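PDB 3DMH: probable ribosomal RNA small subunit methyltransferase, which transfers a methyl group from S-adenosylmethionine to the exocyclic N2 of a guanosine in 16S ribosomal RNA. Local coordinates for residues 246-251 with 256-261; 269-274 with 282-287; 221-226 with 299-304. All blocks are in the same frame, centred on the assembly; numbering follows the deposited sequence.

Interaction 1 (246-251 with 256-261); sequences ALTLPL and AEVVGV. With SAM (S-adenosylmethionine), chain D.
Val258 reaches from its strand to helix 248-253 with both methyls, and each finds a different residue. CG1 of Val258 meets CG2 of Thr248 at 3.8 Å, the two side chains meeting at a slant. CG2 of Val258 lies 4.1 Å from CB of Leu251. A branched valine suits the place: with CG1 anti to the backbone N (chi1 -168°), its two methyls spread to residues one helical turn apart. Thr248 turns its methyl to this apolar seam and its OG1 elsewhere, to a hydrogen bond with OD2 of Asp239, so the buried hydroxyl is satisfied. Helix and strand belong to the beta-alpha-beta unit of strand 236-240, helix 248-253 and strand 257-262 in the Rossmann-like methyltransferase domain. Where the chain turns from helix to strand the fit is tightest: N of Ala256 donates to O of Leu251 at 3.1 Å, with an N-H...O angle of 152°, and the small CB of Ala256 can sit 3.2 Å from that same oxygen. The open side belongs to Glu257, which points away from the helix into solvent; Val259 turns to the opposite face of the sheet, where Leu285 packs on it. Toward the cofactor, CB of Ala246 approaches OXT of S-adenosylmethionine at 3.5 Å.

Interaction 2 (269-274 with 282-287); sequences LSLQKG and AQALHS
Leu271 lays its CD2 methyl over CB of Ala284, 3.5 Å away, and CG of Leu271 is 3.9 Å from CB of Ala284. This joins helix 265-277 to strand 283-286, the edge strand of its sheet within the chain, in the beta-alpha-beta unit that starts with strand 257-262. Leucine suits the inner face of the helix because its branched end serves two neighbours: CD2 meets the strand, while the side chain as a whole also packs on Thr248 and Leu249 of helix 248-253. Its CG stands anti to the backbone N (chi1 174°), which swings the isopropyl end, CG with its two methyls, toward the sheet. Alanine is fitting opposite it, since a single methyl lets the helix come close; the nearest CA atoms, those of Gln272 and Ala284, are 6.3 Å apart. That alanine methyl is shared, for CG of Gln272 touches CB of Ala284 from the next helical position at 3.6 Å. Glutamine suits this partly exposed margin: its aliphatic part packs on the alanine, and the extended chain carries the amide over the edge of Ala284 to its carbonyl. There NE2 of Gln272 lies 3.5 Å from O of Ala284, a polar approach rather than an assigned hydrogen bond.

Interaction 3 (221-226 with 299-304); sequences EALQER and FDIIVT
Helix 214-227 packs against the sheet of the Rossmann-like methyltransferase domain, and here it meets strand 299-304, which lies between strands 236-240 and 334-340. The contact rests on one leucine. Leu223 points from the helix toward the strand and brings its CD1 methyl to CG1 of Val303 at 3.7 Å. The two side chains cross at about a right angle, and they meet methyl to methyl. Two residues back along the strand, CG2 of Ile301 lies 4.4 Å from CD1 of Leu223, a looser touch. With CG anti to the backbone N (chi1 -175°), Leu223 points its branched end at the strand, and the length of leucine spans the gap between backbones whose nearest CA atoms, those of Leu223 and Val303, are 9.1 Å apart.

Each residue type matches its place. Leucine is long and flexible enough to span the gap, whereas beta-branched valine and isoleucine suit a central strand and offer methyls to the helix from a buried surface. Ile302, between them, faces away and packs on Ala326 and Arg329 of helix 317-329, so the strand is covered by helices on both faces. The outer parts of helix 214-227 are polar: Glu225 forms a salt bridge with Lys361, and Arg226 bonds to Gln358 and makes a cation-pi contact with Phe369. Farther along the strand, OG1 of Thr304 is hydrogen-bonded to O of Leu240, just before Asn305 of the guanosine site. The side chain of Val303 is itself about 7 Å from the bound S-adenosylmethionine. Apolar helix-on-strand packing beneath a ligand site at the strand ends is characteristic of the Rossmann-like fold of AdoMet-dependent methyltransferases.

All three contacts set a helix against the same mixed sheet. Interactions 1 and 3 are buried, whereas interaction 2, at the edge strand, is only partly so. Interactions 1 and 2 follow in series along the chain and join through backbone pairing of strands 257-262 and 283-286, with Gly260 N to Gln283 O at 2.8 Å; both are nested within the long loop that interaction 3 closes. Leu251 ties interaction 1 to interaction 3, its CD1 lying 3.9 Å from CG2 of Val303. The chemistry follows the place: wholly apolar methyls in interaction 3, methyls plus a backbone bond at the turn in interaction 1, and an amide-bearing margin in interaction 2.

Interaction 1 (246-251 with 256-261)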
ATOM      1  N   ALA A 246      12.767  -6.451  -2.733  1.00 19.84           N
ATOM      2  CA  ALA A 246      13.315  -7.822  -2.655  1.00 20.35           C
ATOM      3  C   ALA A 246      13.610  -8.421  -4.033  1.00 20.60           C
ATOM      4  O   ALA A 246      14.607  -9.120  -4.202  1.00 20.07           O
ATOM      5  CB  ALA A 246      12.401  -8.741  -1.851  1.00 21.36           C
ATOM      6  N   LEU A 247      12.756  -8.141  -5.022  1.00 20.24           N
ATOM      7  CA  LEU A 247      13.024  -8.562  -6.417  1.00 19.79           C
ATOM      8  C   LEU A 247      13.804  -7.501  -7.194  1.00 19.82           C
ATOM      9  O   LEU A 247      14.675  -7.816  -8.009  1.00 20.47           O
ATOM     10  CB  LEU A 247      11.723  -8.884  -7.164  1.00 20.00           C
ATOM     11  CG  LEU A 247      10.791  -9.902  -6.502  1.00 20.02           C
ATOM     12  CD1 LEU A 247       9.521 -10.110  -7.319  1.00 20.30           C
ATOM     13  CD2 LEU A 247      11.488 -11.250  -6.271  1.00 20.66           C
ATOM     14  N   THR A 248      13.459  -6.241  -6.936  1.00 20.52           N
ATOM     15  CA  THR A 248      13.997  -5.105  -7.683  1.00 20.58           C
ATOM     16  C   THR A 248      15.513  -4.978  -7.568  1.00 20.53           C
ATOM     17  O   THR A 248      16.196  -4.805  -8.571  1.00 20.68           O
ATOM     18  CB  THR A 248      13.383  -3.786  -7.173  1.00 20.51           C
ATOM     19  OG1 THR A 248      11.981  -3.975  -6.865  1.00 25.04           O
ATOM     20  CG2 THR A 248      13.622  -2.649  -8.192  1.00 23.31           C
ATOM     21  N   LEU A 249      16.024  -5.044  -6.346  1.00 19.92           N
ATOM     22  CA  LEU A 249      17.465  -4.825  -6.134  1.00 19.96           C
ATOM     23  C   LEU A 249      18.317  -5.908  -6.791  1.00 20.15           C
ATOM     24  O   LEU A 249      19.233  -5.573  -7.554  1.00 19.95           O
ATOM     25  CB  LEU A 249      17.814  -4.637  -4.642  1.00 20.52           C
ATOM     26  CG  LEU A 249      17.849  -3.179  -4.146  1.00 19.58           C
ATOM     27  CD1 LEU A 249      16.466  -2.530  -4.132  1.00 21.81           C
ATOM     28  CD2 LEU A 249      18.477  -3.100  -2.758  1.00 20.66           C
ATOM     29  N   PRO A 250      18.020  -7.203  -6.519  1.00 20.01           N
ATOM     30  CA  PRO A 250      18.787  -8.264  -7.194  1.00 20.17           C
ATOM     31  C   PRO A 250      18.714  -8.175  -8.714  1.00 19.98           C
ATOM     32  O   PRO A 250      19.737  -8.315  -9.372  1.00 20.85           O
ATOM     33  CB  PRO A 250      18.118  -9.548  -6.698  1.00 19.82           C
ATOM     34  CG  PRO A 250      17.588  -9.182  -5.368  1.00 20.45           C
ATOM     35  CD  PRO A 250      17.065  -7.776  -5.555  1.00 21.06           C
ATOM     36  N   LEU A 251      17.524  -7.925  -9.272  1.00 19.95           N
ATOM     37  CA  LEU A 251      17.429  -7.820 -10.728  1.00 20.56           C
ATOM     38  C   LEU A 251      18.238  -6.640 -11.292  1.00 20.66           C
ATOM     39  O   LEU A 251      18.840  -6.760 -12.368  1.00 20.62           O
ATOM     40  CB  LEU A 251      15.970  -7.795 -11.192  1.00 20.67           C
ATOM     41  CG  LEU A 251      15.230  -9.125 -10.958  1.00 21.11           C
ATOM     42  CD1 LEU A 251      13.736  -8.912 -11.137  1.00 23.44           C
ATOM     43  CD2 LEU A 251      15.748 -10.262 -11.862  1.00 22.07           C
ATOM     44  N   ALA A 256      19.723  -5.741 -15.136  1.00 23.16           N
ATOM     45  CA  ALA A 256      18.448  -5.413 -15.754  1.00 22.98           C
ATOM     46  C   ALA A 256      18.177  -3.922 -15.625  1.00 22.58           C
ATOM     47  O   ALA A 256      18.643  -3.272 -14.673  1.00 22.54           O
ATOM     48  CB  ALA A 256      17.320  -6.197 -15.082  1.00 22.82           C
ATOM     49  N   GLU A 257      17.410  -3.385 -16.568  0.50 22.30           N
ATOM     50  CA  GLU A 257      16.891  -2.021 -16.472  0.50 22.49           C
ATOM     51  C   GLU A 257      15.474  -2.094 -15.901  0.50 22.42           C
ATOM     52  O   GLU A 257      14.512  -2.321 -16.635  0.50 22.35           O
ATOM     53  CB  GLU A 257      16.921  -1.346 -17.847  0.50 22.51           C
ATOM     54  CG  GLU A 257      18.293  -1.452 -18.524  0.50 22.30           C
ATOM     55  CD  GLU A 257      18.360  -0.841 -19.918  0.50 23.19           C
ATOM     56  OE1 GLU A 257      17.421  -0.131 -20.333  0.50 24.56           O
ATOM     57  OE2 GLU A 257      19.379  -1.068 -20.605  0.50 23.47           O
ATOM     58  N   VAL A 258      15.374  -1.916 -14.582  1.00 21.96           N
ATOM     59  CA  VAL A 258      14.170  -2.249 -13.810  1.00 21.76           C
ATOM     60  C   VAL A 258      13.298  -1.035 -13.536  1.00 21.73           C
ATOM     61  O   VAL A 258      13.805   0.038 -13.175  1.00 21.37           O
ATOM     62  CB  VAL A 258      14.533  -2.921 -12.462  1.00 22.59           C
ATOM     63  CG1 VAL A 258      13.291  -3.515 -11.828  1.00 22.71           C
ATOM     64  CG2 VAL A 258      15.582  -4.013 -12.651  1.00 22.13           C
ATOM     65  N   VAL A 259      11.991  -1.238 -13.735  1.00 20.40           N
ATOM     66  CA  VAL A 259      10.954  -0.298 -13.318  1.00 20.00           C
ATOM     67  C   VAL A 259      10.131  -1.011 -12.262  1.00 20.38           C
ATOM     68  O   VAL A 259       9.612  -2.093 -12.530  1.00 21.02           O
ATOM     69  CB  VAL A 259      10.018   0.078 -14.466  1.00 19.26           C
ATOM     70  CG1 VAL A 259       8.898   1.011 -13.962  1.00 18.68           C
ATOM     71  CG2 VAL A 259      10.793   0.760 -15.584  1.00 19.68           C
ATOM     72  N   GLY A 260      10.050  -0.440 -11.058  1.00 19.79           N
ATOM     73  CA  GLY A 260       9.197  -0.988  -9.994  1.00 19.38           C
ATOM     74  C   GLY A 260       7.969  -0.108  -9.928  1.00 20.01           C
ATOM     75  O   GLY A 260       8.085   1.116  -9.971  1.00 20.89           O
ATOM     76  N   VAL A 261       6.792  -0.739  -9.872  1.00 18.35           N
ATOM     77  CA  VAL A 261       5.539  -0.010  -9.614  1.00 18.66           C
ATOM     78  C   VAL A 261       4.999  -0.480  -8.284  1.00 18.35           C
ATOM     79  O   VAL A 261       5.007  -1.670  -7.974  1.00 19.28           O
ATOM     80  CB  VAL A 261       4.478  -0.153 -10.727  1.00 17.62           C
ATOM     81  CG1 VAL A 261       4.941   0.594 -11.990  1.00 18.68           C
ATOM     82  CG2 VAL A 261       4.123  -1.610 -11.079  1.00 18.67           C
TER
HETATM   83  N   SAM D 384       7.865  -7.355  -4.448  1.00 16.82           N
HETATM   84  CA  SAM D 384       7.977  -7.212  -2.955  1.00 17.87           C
HETATM   85  C   SAM D 384       8.597  -8.469  -2.386  1.00 18.59           C
HETATM   86  O   SAM D 384       8.666  -9.439  -3.153  1.00 19.76           O
HETATM   87  OXT SAM D 384       8.967  -8.492  -1.200  1.00 19.44           O
HETATM   88  CB  SAM D 384       6.603  -7.011  -2.310  1.00 17.79           C
HETATM   89  CG  SAM D 384       5.588  -8.133  -2.541  1.00 17.65           C
HETATM   90  SD  SAM D 384       4.043  -7.833  -1.623  1.00 19.20           S
HETATM   91  CE  SAM D 384       3.359  -9.511  -1.505  1.00 19.57           C
HETATM   92  C5' SAM D 384       2.895  -7.098  -2.824  1.00 17.16           C
HETATM   93  C4' SAM D 384       3.179  -5.625  -3.070  1.00 15.33           C
HETATM   94  O4' SAM D 384       2.137  -5.187  -3.939  1.00 13.93           O
HETATM   95  C3' SAM D 384       3.155  -4.740  -1.816  1.00 14.02           C
HETATM   96  O3' SAM D 384       4.354  -3.990  -1.677  1.00 13.83           O
HETATM   97  C2' SAM D 384       1.923  -3.856  -2.036  1.00 13.48           C
HETATM   98  O2' SAM D 384       1.982  -2.575  -1.440  1.00 14.54           O
HETATM   99  C1' SAM D 384       1.892  -3.847  -3.562  1.00 13.93           C
HETATM  100  N9  SAM D 384       0.608  -3.404  -4.071  1.00 11.94           N
HETATM  101  C8  SAM D 384      -0.659  -3.570  -3.518  1.00 13.52           C
HETATM  102  N7  SAM D 384      -1.580  -3.022  -4.348  1.00 12.59           N
HETATM  103  C5  SAM D 384      -0.900  -2.489  -5.424  1.00 11.05           C
HETATM  104  C6  SAM D 384      -1.301  -1.773  -6.558  1.00 11.86           C
HETATM  105  N6  SAM D 384      -2.586  -1.455  -6.763  1.00 12.42           N
HETATM  106  N1  SAM D 384      -0.328  -1.388  -7.452  1.00 12.34           N
HETATM  107  C2  SAM D 384       1.002  -1.676  -7.245  1.00 12.71           C
HETATM  108  N3  SAM D 384       1.435  -2.335  -6.099  1.00 12.22           N
HETATM  109  C4  SAM D 384       0.476  -2.733  -5.233  1.00 11.34           C

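Interaction 2 (269-274 with 282-287)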
ATOM      1  N   LEU A 269       9.276   4.866  -1.065  1.00 17.81           N
ATOM      2  CA  LEU A 269      10.413   5.553  -0.415  1.00 17.72           C
ATOM      3  C   LEU A 269      11.428   4.553   0.109  1.00 18.45           C
ATOM      4  O   LEU A 269      12.638   4.792   0.066  1.00 18.38           O
ATOM      5  CB  LEU A 269       9.941   6.438   0.733  1.00 17.65           C
ATOM      6  CG  LEU A 269       9.031   7.597   0.287  1.00 19.29           C
ATOM      7  CD1 LEU A 269       8.399   8.284   1.489  1.00 20.63           C
ATOM      8  CD2 LEU A 269       9.793   8.622  -0.560  1.00 21.49           C
ATOM      9  N   SER A 270      10.922   3.423   0.596  1.00 18.21           N
ATOM     10  CA  SER A 270      11.794   2.330   1.048  1.00 18.04           C
ATOM     11  C   SER A 270      12.665   1.783  -0.073  1.00 18.18           C
ATOM     12  O   SER A 270      13.888   1.654   0.094  1.00 18.44           O
ATOM     13  CB  SER A 270      10.965   1.212   1.666  1.00 18.47           C
ATOM     14  OG  SER A 270      10.249   1.692   2.793  1.00 18.24           O
ATOM     15  N   LEU A 271      12.037   1.488  -1.217  1.00 18.62           N
ATOM     16  CA  LEU A 271      12.790   1.053  -2.388  1.00 19.51           C
ATOM     17  C   LEU A 271      13.848   2.087  -2.799  1.00 18.78           C
ATOM     18  O   LEU A 271      14.976   1.722  -3.116  1.00 19.12           O
ATOM     19  CB  LEU A 271      11.834   0.793  -3.549  1.00 19.71           C
ATOM     20  CG  LEU A 271      12.454   0.453  -4.912  1.00 20.13           C
ATOM     21  CD1 LEU A 271      13.381  -0.782  -4.812  1.00 21.88           C
ATOM     22  CD2 LEU A 271      11.357   0.237  -5.951  1.00 21.24           C
ATOM     23  N   GLN A 272      13.478   3.371  -2.802  1.00 18.25           N
ATOM     24  CA  GLN A 272      14.421   4.416  -3.208  1.00 18.74           C
ATOM     25  C   GLN A 272      15.643   4.439  -2.298  1.00 18.97           C
ATOM     26  O   GLN A 272      16.782   4.563  -2.781  1.00 18.91           O
ATOM     27  CB  GLN A 272      13.713   5.778  -3.253  1.00 18.49           C
ATOM     28  CG  GLN A 272      12.780   5.892  -4.460  1.00 18.77           C
ATOM     29  CD  GLN A 272      11.895   7.126  -4.455  1.00 20.03           C
ATOM     30  OE1 GLN A 272      11.712   7.779  -3.428  1.00 23.62           O
ATOM     31  NE2 GLN A 272      11.332   7.445  -5.608  1.00 22.10           N
ATOM     32  N   LYS A 273      15.424   4.312  -0.990  1.00 19.38           N
ATOM     33  CA  LYS A 273      16.547   4.327  -0.038  1.00 19.93           C
ATOM     34  C   LYS A 273      17.411   3.084  -0.216  1.00 19.66           C
ATOM     35  O   LYS A 273      18.645   3.177  -0.184  1.00 19.85           O
ATOM     36  CB  LYS A 273      16.068   4.441   1.416  1.00 19.97           C
ATOM     37  CG  LYS A 273      17.216   4.567   2.446  1.00 21.22           C
ATOM     38  CD  LYS A 273      16.712   5.002   3.807  1.00 22.57           C
ATOM     39  CE  LYS A 273      17.836   5.006   4.847  1.00 24.85           C
ATOM     40  NZ  LYS A 273      17.365   5.543   6.162  1.00 28.21           N
ATOM     41  N   GLY A 274      16.771   1.932  -0.435  1.00 19.33           N
ATOM     42  CA  GLY A 274      17.533   0.692  -0.662  1.00 19.38           C
ATOM     43  C   GLY A 274      18.389   0.742  -1.921  1.00 19.78           C
ATOM     44  O   GLY A 274      19.553   0.338  -1.898  1.00 19.06           O
ATOM     45  N   ALA A 282      17.343   2.097 -10.430  1.00 22.78           N
ATOM     46  CA  ALA A 282      16.066   1.617 -10.961  1.00 22.22           C
ATOM     47  C   ALA A 282      15.028   2.714 -10.807  1.00 22.32           C
ATOM     48  O   ALA A 282      15.204   3.644 -10.007  1.00 22.77           O
ATOM     49  CB  ALA A 282      15.610   0.338 -10.239  1.00 22.07           C
ATOM     50  N   GLN A 283      13.946   2.615 -11.575  1.00 21.95           N
ATOM     51  CA  GLN A 283      12.852   3.557 -11.450  1.00 22.55           C
ATOM     52  C   GLN A 283      11.912   3.008 -10.413  1.00 22.37           C
ATOM     53  O   GLN A 283      11.477   1.865 -10.517  1.00 24.67           O
ATOM     54  CB  GLN A 283      12.118   3.728 -12.768  1.00 22.84           C
ATOM     55  CG  GLN A 283      13.003   4.327 -13.857  1.00 24.97           C
ATOM     56  CD  GLN A 283      12.236   4.586 -15.127  1.00 27.54           C
ATOM     57  OE1 GLN A 283      11.335   5.432 -15.165  1.00 33.01           O
ATOM     58  NE2 GLN A 283      12.570   3.853 -16.171  1.00 28.21           N
ATOM     59  N   ALA A 284      11.659   3.810  -9.392  1.00 21.61           N
ATOM     60  CA  ALA A 284      10.809   3.395  -8.287  1.00 20.26           C
ATOM     61  C   ALA A 284       9.559   4.251  -8.349  1.00 20.66           C
ATOM     62  O   ALA A 284       9.523   5.357  -7.797  1.00 21.51           O
ATOM     63  CB  ALA A 284      11.533   3.598  -6.958  1.00 21.64           C
ATOM     64  N   LEU A 285       8.524   3.727  -9.006  1.00 19.78           N
ATOM     65  CA  LEU A 285       7.354   4.548  -9.303  1.00 19.00           C
ATOM     66  C   LEU A 285       6.249   4.300  -8.321  1.00 18.74           C
ATOM     67  O   LEU A 285       5.941   3.162  -7.986  1.00 18.87           O
ATOM     68  CB  LEU A 285       6.840   4.277 -10.718  1.00 19.75           C
ATOM     69  CG  LEU A 285       7.891   4.388 -11.821  1.00 19.43           C
ATOM     70  CD1 LEU A 285       7.210   4.143 -13.134  1.00 20.03           C
ATOM     71  CD2 LEU A 285       8.523   5.753 -11.790  1.00 20.53           C
ATOM     72  N   HIS A 286       5.640   5.396  -7.900  1.00 17.28           N
ATOM     73  CA  HIS A 286       4.443   5.350  -7.087  1.00 17.67           C
ATOM     74  C   HIS A 286       3.278   5.278  -8.068  1.00 17.45           C
ATOM     75  O   HIS A 286       2.973   6.240  -8.761  1.00 18.22           O
ATOM     76  CB  HIS A 286       4.385   6.601  -6.198  1.00 17.21           C
ATOM     77  CG  HIS A 286       3.307   6.543  -5.159  1.00 17.03           C
ATOM     78  ND1 HIS A 286       2.757   7.664  -4.571  1.00 17.91           N
ATOM     79  CD2 HIS A 286       2.703   5.476  -4.582  1.00 16.85           C
ATOM     80  CE1 HIS A 286       1.849   7.289  -3.686  1.00 16.98           C
ATOM     81  NE2 HIS A 286       1.789   5.965  -3.686  1.00 16.95           N
ATOM     82  N   SER A 287       2.623   4.121  -8.115  1.00 17.46           N
ATOM     83  CA  SER A 287       1.724   3.802  -9.212  1.00 17.40           C
ATOM     84  C   SER A 287       0.689   2.779  -8.761  1.00 17.82           C
ATOM     85  O   SER A 287       1.020   1.837  -8.036  1.00 18.87           O
ATOM     86  CB  SER A 287       2.543   3.147 -10.321  1.00 18.46           C
ATOM     87  OG  SER A 287       1.774   2.937 -11.500  1.00 18.43           O
TER

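Interaction 3 (221-226 with 299-304)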
ATOM      1  N   GLU A 221      15.211 -17.591  -7.476  1.00 20.59           N
ATOM      2  CA  GLU A 221      15.878 -18.868  -7.748  1.00 21.72           C
ATOM      3  C   GLU A 221      15.351 -19.495  -9.037  1.00 21.21           C
ATOM      4  O   GLU A 221      16.142 -19.925  -9.881  1.00 21.70           O
ATOM      5  CB  GLU A 221      15.736 -19.810  -6.557  1.00 21.74           C
ATOM      6  CG  GLU A 221      16.483 -19.310  -5.332  1.00 26.65           C
ATOM      7  CD  GLU A 221      16.104 -20.035  -4.049  1.00 31.37           C
ATOM      8  OE1 GLU A 221      15.018 -20.657  -3.996  1.00 32.90           O
ATOM      9  OE2 GLU A 221      16.892 -19.962  -3.085  1.00 33.61           O
ATOM     10  N   ALA A 222      14.029 -19.513  -9.200  1.00 20.95           N
ATOM     11  CA  ALA A 222      13.402 -20.079 -10.395  1.00 20.85           C
ATOM     12  C   ALA A 222      13.812 -19.283 -11.635  1.00 21.15           C
ATOM     13  O   ALA A 222      14.101 -19.859 -12.687  1.00 20.59           O
ATOM     14  CB  ALA A 222      11.887 -20.088 -10.257  1.00 20.50           C
ATOM     15  N   LEU A 223      13.839 -17.959 -11.481  1.00 20.91           N
ATOM     16  CA  LEU A 223      14.218 -17.049 -12.554  1.00 21.23           C
ATOM     17  C   LEU A 223      15.649 -17.287 -12.999  1.00 21.56           C
ATOM     18  O   LEU A 223      15.902 -17.470 -14.191  1.00 21.76           O
ATOM     19  CB  LEU A 223      14.017 -15.584 -12.120  1.00 21.01           C
ATOM     20  CG  LEU A 223      14.254 -14.486 -13.165  1.00 22.35           C
ATOM     21  CD1 LEU A 223      13.324 -13.316 -12.902  1.00 22.33           C
ATOM     22  CD2 LEU A 223      15.712 -14.020 -13.184  1.00 23.01           C
ATOM     23  N   GLN A 224      16.579 -17.310 -12.044  1.00 22.16           N
ATOM     24  CA  GLN A 224      17.985 -17.516 -12.386  1.00 22.90           C
ATOM     25  C   GLN A 224      18.232 -18.897 -13.003  1.00 23.64           C
ATOM     26  O   GLN A 224      19.055 -19.036 -13.909  1.00 23.70           O
ATOM     27  CB  GLN A 224      18.920 -17.283 -11.197  1.00 23.27           C
ATOM     28  CG  GLN A 224      20.396 -17.498 -11.577  1.00 25.11           C
ATOM     29  CD  GLN A 224      21.392 -16.851 -10.640  1.00 29.32           C
ATOM     30  OE1 GLN A 224      22.062 -17.532  -9.864  1.00 31.85           O
ATOM     31  NE2 GLN A 224      21.515 -15.532 -10.722  1.00 31.37           N
ATOM     32  N   GLU A 225      17.511 -19.909 -12.528  1.00 24.50           N
ATOM     33  CA  GLU A 225      17.666 -21.265 -13.076  1.00 26.11           C
ATOM     34  C   GLU A 225      17.165 -21.329 -14.517  1.00 26.42           C
ATOM     35  O   GLU A 225      17.774 -21.987 -15.367  1.00 26.10           O
ATOM     36  CB  GLU A 225      16.933 -22.299 -12.220  1.00 26.20           C
ATOM     37  CG  GLU A 225      17.602 -22.581 -10.883  1.00 27.56           C
ATOM     38  CD  GLU A 225      16.765 -23.449  -9.957  1.00 28.40           C
ATOM     39  OE1 GLU A 225      15.621 -23.809 -10.318  1.00 31.74           O
ATOM     40  OE2 GLU A 225      17.264 -23.774  -8.857  1.00 32.75           O
ATOM     41  N   ARG A 226      16.062 -20.636 -14.779  1.00 27.14           N
ATOM     42  CA  ARG A 226      15.432 -20.617 -16.093  1.00 27.97           C
ATOM     43  C   ARG A 226      16.232 -19.796 -17.108  1.00 27.78           C
ATOM     44  O   ARG A 226      16.473 -20.259 -18.229  1.00 28.19           O
ATOM     45  CB  ARG A 226      14.003 -20.076 -15.959  1.00 28.25           C
ATOM     46  CG  ARG A 226      13.251 -19.847 -17.265  1.00 30.77           C
ATOM     47  CD  ARG A 226      12.399 -21.034 -17.633  1.00 34.07           C
ATOM     48  NE  ARG A 226      11.884 -20.924 -18.994  1.00 35.40           N
ATOM     49  CZ  ARG A 226      11.071 -21.809 -19.565  1.00 35.57           C
ATOM     50  NH1 ARG A 226      10.659 -22.875 -18.886  1.00 36.23           N
ATOM     51  NH2 ARG A 226      10.665 -21.624 -20.816  1.00 35.88           N
ATOM     52  N   PHE A 299       8.010  -4.531 -21.957  1.00 20.96           N
ATOM     53  CA  PHE A 299       9.108  -5.100 -21.190  1.00 21.04           C
ATOM     54  C   PHE A 299       9.472  -6.473 -21.708  1.00 21.18           C
ATOM     55  O   PHE A 299       8.669  -7.121 -22.387  1.00 21.15           O
ATOM     56  CB  PHE A 299       8.727  -5.157 -19.698  1.00 20.55           C
ATOM     57  CG  PHE A 299       8.417  -3.803 -19.112  1.00 20.46           C
ATOM     58  CD1 PHE A 299       9.416  -3.053 -18.507  1.00 21.16           C
ATOM     59  CD2 PHE A 299       7.134  -3.251 -19.228  1.00 20.98           C
ATOM     60  CE1 PHE A 299       9.152  -1.792 -17.995  1.00 20.32           C
ATOM     61  CE2 PHE A 299       6.854  -1.967 -18.734  1.00 20.84           C
ATOM     62  CZ  PHE A 299       7.865  -1.238 -18.116  1.00 21.33           C
ATOM     63  N   ASP A 300      10.696  -6.897 -21.387  1.00 21.45           N
ATOM     64  CA  ASP A 300      11.208  -8.224 -21.719  1.00 21.37           C
ATOM     65  C   ASP A 300      10.877  -9.250 -20.625  1.00 21.04           C
ATOM     66  O   ASP A 300      10.649 -10.431 -20.916  1.00 21.89           O
ATOM     67  CB  ASP A 300      12.729  -8.166 -21.899  1.00 21.32           C
ATOM     68  CG  ASP A 300      13.162  -7.112 -22.911  1.00 22.25           C
ATOM     69  OD1 ASP A 300      12.651  -7.144 -24.054  1.00 23.20           O
ATOM     70  OD2 ASP A 300      14.009  -6.251 -22.562  1.00 21.76           O
ATOM     71  N   ILE A 301      10.875  -8.803 -19.371  1.00 21.00           N
ATOM     72  CA  ILE A 301      10.644  -9.692 -18.233  1.00 20.40           C
ATOM     73  C   ILE A 301       9.745  -8.962 -17.251  1.00 20.16           C
ATOM     74  O   ILE A 301       9.993  -7.802 -16.937  1.00 19.90           O
ATOM     75  CB  ILE A 301      11.968 -10.051 -17.514  1.00 21.21           C
ATOM     76  CG1 ILE A 301      12.895 -10.825 -18.454  1.00 21.29           C
ATOM     77  CG2 ILE A 301      11.715 -10.887 -16.261  1.00 20.47           C
ATOM     78  CD1 ILE A 301      14.326 -10.904 -17.954  1.00 25.27           C
ATOM     79  N   ILE A 302       8.713  -9.643 -16.762  1.00 19.26           N
ATOM     80  CA  ILE A 302       7.857  -9.072 -15.719  1.00 19.24           C
ATOM     81  C   ILE A 302       7.783 -10.047 -14.560  1.00 19.68           C
ATOM     82  O   ILE A 302       7.610 -11.258 -14.767  1.00 19.82           O
ATOM     83  CB  ILE A 302       6.457  -8.735 -16.261  1.00 19.23           C
ATOM     84  CG1 ILE A 302       6.601  -7.655 -17.339  1.00 19.37           C
ATOM     85  CG2 ILE A 302       5.531  -8.260 -15.109  1.00 19.99           C
ATOM     86  CD1 ILE A 302       5.300  -7.134 -17.911  1.00 20.42           C
ATOM     87  N   VAL A 303       8.007  -9.540 -13.352  1.00 19.15           N
ATOM     88  CA  VAL A 303       8.027 -10.404 -12.167  1.00 19.49           C
ATOM     89  C   VAL A 303       7.024  -9.875 -11.169  1.00 19.42           C
ATOM     90  O   VAL A 303       6.789  -8.660 -11.100  1.00 19.43           O
ATOM     91  CB  VAL A 303       9.434 -10.477 -11.490  1.00 20.18           C
ATOM     92  CG1 VAL A 303      10.457 -11.061 -12.446  1.00 20.33           C
ATOM     93  CG2 VAL A 303       9.878  -9.085 -10.993  1.00 20.92           C
ATOM     94  N   THR A 304       6.446 -10.775 -10.377  1.00 19.00           N
ATOM     95  CA  THR A 304       5.569 -10.312  -9.314  1.00 18.71           C
ATOM     96  C   THR A 304       5.402 -11.338  -8.212  1.00 19.71           C
ATOM     97  O   THR A 304       5.306 -12.532  -8.478  1.00 19.33           O
ATOM     98  CB  THR A 304       4.175  -9.876  -9.856  1.00 19.44           C
ATOM     99  OG1 THR A 304       3.424  -9.264  -8.797  1.00 20.35           O
ATOM    100  CG2 THR A 304       3.380 -11.075 -10.442  1.00 19.02           C
TER